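Chaperonin-like RBCX protein 1, chloroplastic (Arabidopsis thaliana, PDB 4GR2) acts as a homodimeric chaperone in the assembly of Rubisco in the chloroplast and interacts with the large subunit RbcL. Local coordinates at residues Glu8-Pro11 with Glu12-Ala15; Arg67-Ser70 with Arg71-Asn74; Ala100-Asn103 with Val104-Asn108. The protein carries 2 engineered substitutions. All coordinates share one frame; numbering follows the deposited sequence.

Contact 1. Residues Glu8-Pro11 with Glu12-Ala15; sequences EASP and EAKA
The flat carboxylate of Glu12 bends back toward the CB of Ser10, and its OE1 lies 3.4 Å from Ser10 CB. At the other end of the group, OE2 takes a hydrogen bond from the backbone N of Glu92 of the second subunit. Glu12 CG stands beside its own backbone N (chi1 -68°), and the chain then bends at chi2. This turns the carboxylate back to the side where Pro11 and Ser10 lie. The Pro11 ring and the Glu12 side chain run side by side and point the same way, with Pro11 CD 3.8 Å from OE1. Ser10 is the N-cap of helix 11-35. Ser10 OG accepts from Ala13 N at 2.8 Å, with an N-H...O angle of 156°. Ser10 OG also packs against Ala13 CB at 3.3 Å. Pro11 follows in the first turn, where its lack of an N-H costs nothing. The regular helix pattern then begins. Ser10 O receives Lys14 N, and Pro11 O receives Ala15 N at 2.9 Å. The aliphatic part of Lys14 curls back along the loop. Lys14 CG is 3.3 Å from Ser10 O and 3.9 Å from Ala9 CB. Ala9 CB also meets Ala13 CB in a looser apolar contact at 4.4 Å. Ala9 O is buried here and has no hydrogen-bond partner in the model. The positive end of the helix dipole may help to stabilise a negative charge on Glu12, which is buried. Phe6 of the preceding loop packs on Pro11 and Lys14. The second subunit closes in from several of its helices. Its Tyr86, on helix 70-90, meets Pro11. Its Arg29, on helix 11-35, meets Lys14. Its Met96, on helix 93-118, meets Ala15, and its Phe91, between those last two helices of the chain, packs on Glu12.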
loop_
_atom_site.group_PDB
_atom_site.type_symbol
_atom_site.label_atom_id
_atom_site.label_comp_id
_atom_site.label_asym_id
_atom_site.label_seq_id
_atom_site.Cartn_x
_atom_site.Cartn_y
_atom_site.Cartn_z
ATOM N N GLU B 8 -17.499 0.220 -1.435
ATOM C CA GLU B 8 -17.279 -0.894 -0.520
ATOM C C GLU B 8 -16.369 -0.429 0.614
ATOM O O GLU B 8 -16.801 0.274 1.531
ATOM C CB GLU B 8 -16.656 -2.082 -1.262
ATOM N N ALA B 9 -15.106 -0.826 0.548
ATOM C CA ALA B 9 -14.093 -0.275 1.433
ATOM C C ALA B 9 -13.689 1.110 0.925
ATOM O O ALA B 9 -13.604 1.333 -0.283
ATOM C CB ALA B 9 -12.894 -1.192 1.484
ATOM N N SER B 10 -13.471 2.049 1.844
ATOM C CA SER B 10 -12.916 3.352 1.483
ATOM C C SER B 10 -11.471 3.158 1.028
ATOM O O SER B 10 -10.861 2.127 1.336
ATOM C CB SER B 10 -12.902 4.261 2.710
ATOM O OG SER B 10 -12.004 3.726 3.677
ATOM N N PRO B 11 -10.911 4.148 0.309
ATOM C CA PRO B 11 -9.470 4.100 0.043
ATOM C C PRO B 11 -8.665 4.105 1.336
ATOM O O PRO B 11 -7.620 3.464 1.388
ATOM C CB PRO B 11 -9.222 5.383 -0.744
ATOM C CG PRO B 11 -10.530 5.632 -1.462
ATOM C CD PRO B 11 -11.583 5.207 -0.476
ATOM N N GLU B 12 -9.136 4.819 2.360
ATOM C CA GLU B 12 -8.432 4.841 3.643
ATOM C C GLU B 12 -8.367 3.453 4.288
ATOM O O GLU B 12 -7.319 3.040 4.830
ATOM C CB GLU B 12 -9.092 5.846 4.575
ATOM C CG GLU B 12 -8.905 7.288 4.119
ATOM C CD GLU B 12 -9.977 7.784 3.165
ATOM O OE1 GLU B 12 -10.873 6.995 2.777
ATOM O OE2 GLU B 12 -9.925 8.992 2.815
ATOM N N ALA B 13 -9.483 2.727 4.239
ATOM C CA ALA B 13 -9.522 1.398 4.857
ATOM C C ALA B 13 -8.639 0.463 4.066
ATOM O O ALA B 13 -7.951 -0.374 4.635
ATOM C CB ALA B 13 -10.953 0.845 4.922
ATOM N N LYS B 14 -8.641 0.619 2.743
ATOM C CA LYS B 14 -7.778 -0.201 1.898
ATOM C C LYS B 14 -6.317 0.048 2.226
ATOM O O LYS B 14 -5.546 -0.896 2.404
ATOM C CB LYS B 14 -8.057 0.050 0.403
ATOM C CG LYS B 14 -9.426 -0.480 -0.076
ATOM C CD LYS B 14 -9.894 0.216 -1.363
ATOM C CE LYS B 14 -10.151 -0.749 -2.513
ATOM N NZ LYS B 14 -11.304 -1.653 -2.244
ATOM N N ALA B 15 -5.939 1.321 2.293
ATOM C CA ALA B 15 -4.570 1.693 2.628
ATOM C C ALA B 15 -4.221 1.192 4.027
ATOM O O ALA B 15 -3.093 0.739 4.277
ATOM C CB ALA B 15 -4.425 3.201 2.581
#

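Contact 2. Residues Arg67-Ser70 with Arg71-Asn74; sequences RRSS and RHMN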
loop_
_atom_site.group_PDB
_atom_site.type_symbol
_atom_site.label_atom_id
_atom_site.label_comp_id
_atom_site.label_asym_id
_atom_site.label_seq_id
_atom_site.Cartn_x
_atom_site.Cartn_y
_atom_site.Cartn_z
ATOM N N ARG B 67 0.678 -21.767 15.916
ATOM C CA ARG B 67 0.186 -23.129 16.009
ATOM C C ARG B 67 1.318 -24.099 15.684
ATOM O O ARG B 67 1.162 -25.309 15.818
ATOM C CB ARG B 67 -0.995 -23.330 15.066
ATOM C CG ARG B 67 -2.296 -22.788 15.618
ATOM C CD ARG B 67 -3.329 -22.582 14.528
ATOM N NE ARG B 67 -4.578 -22.031 15.057
ATOM C CZ ARG B 67 -4.738 -20.778 15.490
ATOM N NH1 ARG B 67 -3.728 -19.911 15.474
ATOM N NH2 ARG B 67 -5.920 -20.385 15.937
ATOM N N ARG B 68 2.465 -23.561 15.283
ATOM C CA ARG B 68 3.598 -24.387 14.879
ATOM C C ARG B 68 4.230 -25.118 16.068
ATOM O O ARG B 68 4.547 -26.295 15.977
ATOM C CB ARG B 68 4.633 -23.538 14.137
ATOM C CG ARG B 68 5.947 -24.220 13.875
ATOM C CD ARG B 68 5.823 -25.511 13.045
ATOM N NE ARG B 68 7.168 -26.020 12.780
ATOM C CZ ARG B 68 7.878 -26.746 13.639
ATOM N NH1 ARG B 68 7.362 -27.102 14.815
ATOM N NH2 ARG B 68 9.100 -27.138 13.315
ATOM N N SER B 69 4.407 -24.413 17.180
ATOM C CA SER B 69 4.894 -25.019 18.410
ATOM C C SER B 69 4.695 -23.993 19.511
ATOM O O SER B 69 4.363 -22.845 19.228
ATOM C CB SER B 69 6.368 -25.439 18.288
ATOM O OG SER B 69 7.276 -24.418 18.659
ATOM N N SER B 70 4.871 -24.407 20.762
ATOM C CA SER B 70 4.749 -23.483 21.871
ATOM C C SER B 70 5.798 -22.361 21.768
ATOM O O SER B 70 5.492 -21.182 22.010
ATOM C CB SER B 70 4.870 -24.240 23.207
ATOM O OG SER B 70 6.066 -25.009 23.234
ATOM N N ARG B 71 7.025 -22.701 21.380
ATOM C CA ARG B 71 8.046 -21.658 21.259
ATOM C C ARG B 71 7.843 -20.764 20.018
ATOM O O ARG B 71 8.167 -19.583 20.036
ATOM C CB ARG B 71 9.457 -22.242 21.324
ATOM C CG ARG B 71 9.952 -22.850 20.057
ATOM C CD ARG B 71 10.959 -23.976 20.358
ATOM N NE ARG B 71 11.274 -24.715 19.133
ATOM C CZ ARG B 71 10.594 -25.772 18.700
ATOM N NH1 ARG B 71 9.577 -26.239 19.408
ATOM N NH2 ARG B 71 10.940 -26.367 17.564
ATOM N N HIS B 72 7.282 -21.323 18.953
ATOM C CA HIS B 72 6.905 -20.507 17.810
ATOM C C HIS B 72 5.776 -19.563 18.227
ATOM O O HIS B 72 5.708 -18.417 17.778
ATOM C CB HIS B 72 6.452 -21.394 16.655
ATOM C CG HIS B 72 7.574 -22.118 15.975
ATOM N ND1 HIS B 72 8.009 -23.365 16.374
ATOM C CD2 HIS B 72 8.351 -21.768 14.923
ATOM C CE1 HIS B 72 9.011 -23.747 15.601
ATOM N NE2 HIS B 72 9.232 -22.799 14.708
ATOM N N MET B 73 4.900 -20.051 19.102
ATOM C CA MET B 73 3.796 -19.249 19.612
ATOM C C MET B 73 4.343 -18.052 20.367
ATOM O O MET B 73 3.840 -16.934 20.232
ATOM C CB MET B 73 2.871 -20.078 20.493
ATOM C CG MET B 73 1.585 -19.363 20.867
ATOM S SD MET B 73 1.823 -18.419 22.361
ATOM C CE MET B 73 0.134 -17.984 22.771
ATOM N N ASN B 74 5.397 -18.284 21.137
ATOM C CA ASN B 74 6.059 -17.182 21.822
ATOM C C ASN B 74 6.720 -16.207 20.838
ATOM O O ASN B 74 6.831 -15.006 21.117
ATOM C CB ASN B 74 7.071 -17.698 22.854
ATOM C CG ASN B 74 6.399 -18.369 24.081
ATOM O OD1 ASN B 74 5.378 -17.896 24.598
ATOM N ND2 ASN B 74 6.984 -19.473 24.537
#
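Ser69 OG meets His72 ND1 in a hydrogen bond of 2.6 Å, in the plane of the ring and at its edge. Either atom could be the donor. Ser69 OG also accepts from His72 N at 3.1 Å, along a nearly straight line (165°). One hydroxyl is thus gripped by the backbone and the ring of one residue. Over one face of the imidazole lies Arg68 CG, 3.3 Å from the His72 ring centroid, a CH-pi contact. With chi1 near 170°, Arg68 swings CG away from its own N and onto the ring. A bend at chi2 then lays one face of the guanidinium over His72 CE1, its plane turned 31° from the ring. Ser69 is the N-cap of helix 70-90, which starts almost directly after helix 58-68. Ser69 O also receives Met73 N at 2.8 Å. Replacing His72 by an alanine is likely to leave Ser69 OG without its ring partner and Arg68 CG without a face to lie on. Farther out, Arg71 forms a salt bridge through NH2 with Glu45 of helix 40-52. This may offset the nearby charge of Arg68, whose NH1 is 4.6 Å from Arg71 NH2. Leu65 of helix 58-68 and Glu45 both pack on His72, and Phe49 packs on Arg68.

Contact 3. Residues Ala100-Asn103 with Val104-Asn108; sequences AFKN and VDDSN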
loop_
_atom_site.group_PDB
_atom_site.type_symbol
_atom_site.label_atom_id
_atom_site.label_comp_id
_atom_site.label_asym_id
_atom_site.label_seq_id
_atom_site.Cartn_x
_atom_site.Cartn_y
_atom_site.Cartn_z
ATOM N N ALA B 100 5.114 10.732 0.116
ATOM C CA ALA B 100 4.102 10.327 -0.855
ATOM C C ALA B 100 3.721 11.524 -1.706
ATOM O O ALA B 100 3.503 11.399 -2.919
ATOM C CB ALA B 100 2.875 9.780 -0.149
ATOM N N PHE B 101 3.644 12.685 -1.065
ATOM C CA PHE B 101 3.347 13.927 -1.765
ATOM C C PHE B 101 4.492 14.238 -2.703
ATOM O O PHE B 101 4.288 14.643 -3.862
ATOM C CB PHE B 101 3.185 15.088 -0.775
ATOM C CG PHE B 101 1.829 15.161 -0.141
ATOM C CD1 PHE B 101 0.800 14.330 -0.551
ATOM C CD2 PHE B 101 1.573 16.072 0.861
ATOM C CE1 PHE B 101 -0.463 14.402 0.043
ATOM C CE2 PHE B 101 0.312 16.158 1.449
ATOM C CZ PHE B 101 -0.701 15.328 1.041
ATOM N N LYS B 102 5.711 14.057 -2.206
ATOM C CA LYS B 102 6.865 14.291 -3.054
ATOM C C LYS B 102 6.876 13.326 -4.256
ATOM O O LYS B 102 7.225 13.728 -5.371
ATOM C CB LYS B 102 8.161 14.173 -2.274
ATOM C CG LYS B 102 9.377 14.677 -3.041
ATOM C CD LYS B 102 10.653 14.023 -2.525
ATOM C CE LYS B 102 11.876 14.886 -2.798
ATOM N NZ LYS B 102 12.152 15.049 -4.250
ATOM N N ASN B 103 6.513 12.061 -4.024
ATOM C CA ASN B 103 6.479 11.068 -5.097
ATOM C C ASN B 103 5.468 11.458 -6.176
ATOM O O ASN B 103 5.744 11.361 -7.367
ATOM C CB ASN B 103 6.115 9.677 -4.548
ATOM C CG ASN B 103 7.286 8.984 -3.868
ATOM O OD1 ASN B 103 8.439 9.333 -4.094
ATOM N ND2 ASN B 103 6.989 7.978 -3.040
ATOM N N VAL B 104 4.288 11.885 -5.737
ATOM C CA VAL B 104 3.231 12.290 -6.654
ATOM C C VAL B 104 3.625 13.534 -7.437
ATOM O O VAL B 104 3.462 13.571 -8.670
ATOM C CB VAL B 104 1.927 12.509 -5.915
ATOM C CG1 VAL B 104 0.905 13.131 -6.829
ATOM C CG2 VAL B 104 1.417 11.175 -5.413
ATOM N N ASP B 105 4.175 14.525 -6.729
ATOM C CA ASP B 105 4.649 15.764 -7.344
ATOM C C ASP B 105 5.767 15.497 -8.340
ATOM O O ASP B 105 5.718 15.976 -9.459
ATOM C CB ASP B 105 5.159 16.751 -6.287
ATOM C CG ASP B 105 4.037 17.372 -5.460
ATOM O OD1 ASP B 105 2.841 17.249 -5.842
ATOM O OD2 ASP B 105 4.366 18.011 -4.430
ATOM N N ASP B 106 6.782 14.740 -7.926
ATOM C CA ASP B 106 7.882 14.397 -8.825
ATOM C C ASP B 106 7.450 13.521 -10.002
ATOM O O ASP B 106 7.998 13.641 -11.108
ATOM C CB ASP B 106 9.003 13.692 -8.076
ATOM C CG ASP B 106 9.720 14.612 -7.127
ATOM O OD1 ASP B 106 9.391 15.817 -7.111
ATOM O OD2 ASP B 106 10.602 14.124 -6.398
ATOM N N SER B 107 6.486 12.634 -9.763
ATOM C CA SER B 107 5.958 11.809 -10.859
ATOM C C SER B 107 5.288 12.688 -11.932
ATOM O O SER B 107 5.532 12.535 -13.144
ATOM C CB SER B 107 4.958 10.773 -10.327
ATOM O OG SER B 107 4.070 10.360 -11.370
ATOM N N ASN B 108 4.436 13.608 -11.482
ATOM C CA ASN B 108 3.772 14.578 -12.362
ATOM C C ASN B 108 4.781 15.306 -13.223
ATOM O O ASN B 108 4.659 15.392 -14.439
ATOM C CB ASN B 108 3.065 15.658 -11.539
ATOM C CG ASN B 108 1.751 15.211 -10.979
ATOM O OD1 ASN B 108 1.213 14.188 -11.375
ATOM N ND2 ASN B 108 1.215 15.989 -10.044
#
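Lys102 NZ donates to Asp106 OD2 at 2.8 Å, a salt bridge that spans one turn of helix 93-118. This is an i to i+4 pair of opposite charges on an alpha helix. The acceptor oxygen uses its syn lone pair, on the side of OD1. The two side chains cross at an angle on the helix surface. Lys102 leaves its backbone with CG anti to N (chi1 -169°), stays extended as far as CE, and bends at chi4 to bring NZ over to the carboxylate. In Asp106 a chi1 of -69° turns the carboxylate back toward the preceding turn. The methylenes of the lysine follow the acid as well, and Lys102 CG is 3.6 Å from Asp106 OD2. The main chains of these residues are joined too, since Asp106 N donates to Lys102 O at 2.8 Å. Two links therefore tie this pair of residues, one through the backbone and one through the side chains. The same backbone pattern runs through the whole segment, from Val104 N to Ala100 O, from Asp105 N to Phe101 O and from Ser107 N to Asn103 O. Other side chains of the helix serve the dimer. Asp105 OD1 forms a salt bridge with Lys88 of the second subunit. Ser107 OG bonds to Asp59 and Arg83 of the second subunit. Phe101 packs on Lys88 and Val104 on Ser84, both of the second subunit. This part of helix 93-118 lies against the second subunit. Within the helix, close carbon-oxygen packing follows the backbone turns: Val104 CG2 sits 3.3 Å from Ala100 O, and Ser107 CB sits 3.1 Å from Asn103 O.

How the contacts relate
The three contacts follow in order along an all-helical chain. Contact 1 caps the start of helix 11-35. Contact 2 lies at the break between helices 58-68 and 70-90. Contact 3 lies inside helix 93-118, the next helix after 70-90. None touches another. The centres of contacts 1 and 3 are about 21 Å apart, and those of contacts 1 and 2 about 33 Å. Contacts 2 and 3 are about 43 Å apart between centres, on opposite sides of the chain's centre. All three still touch the second subunit, so the homodimer interface extends along much of this elongated chain, consistent with the extended dimer of RbcX proteins.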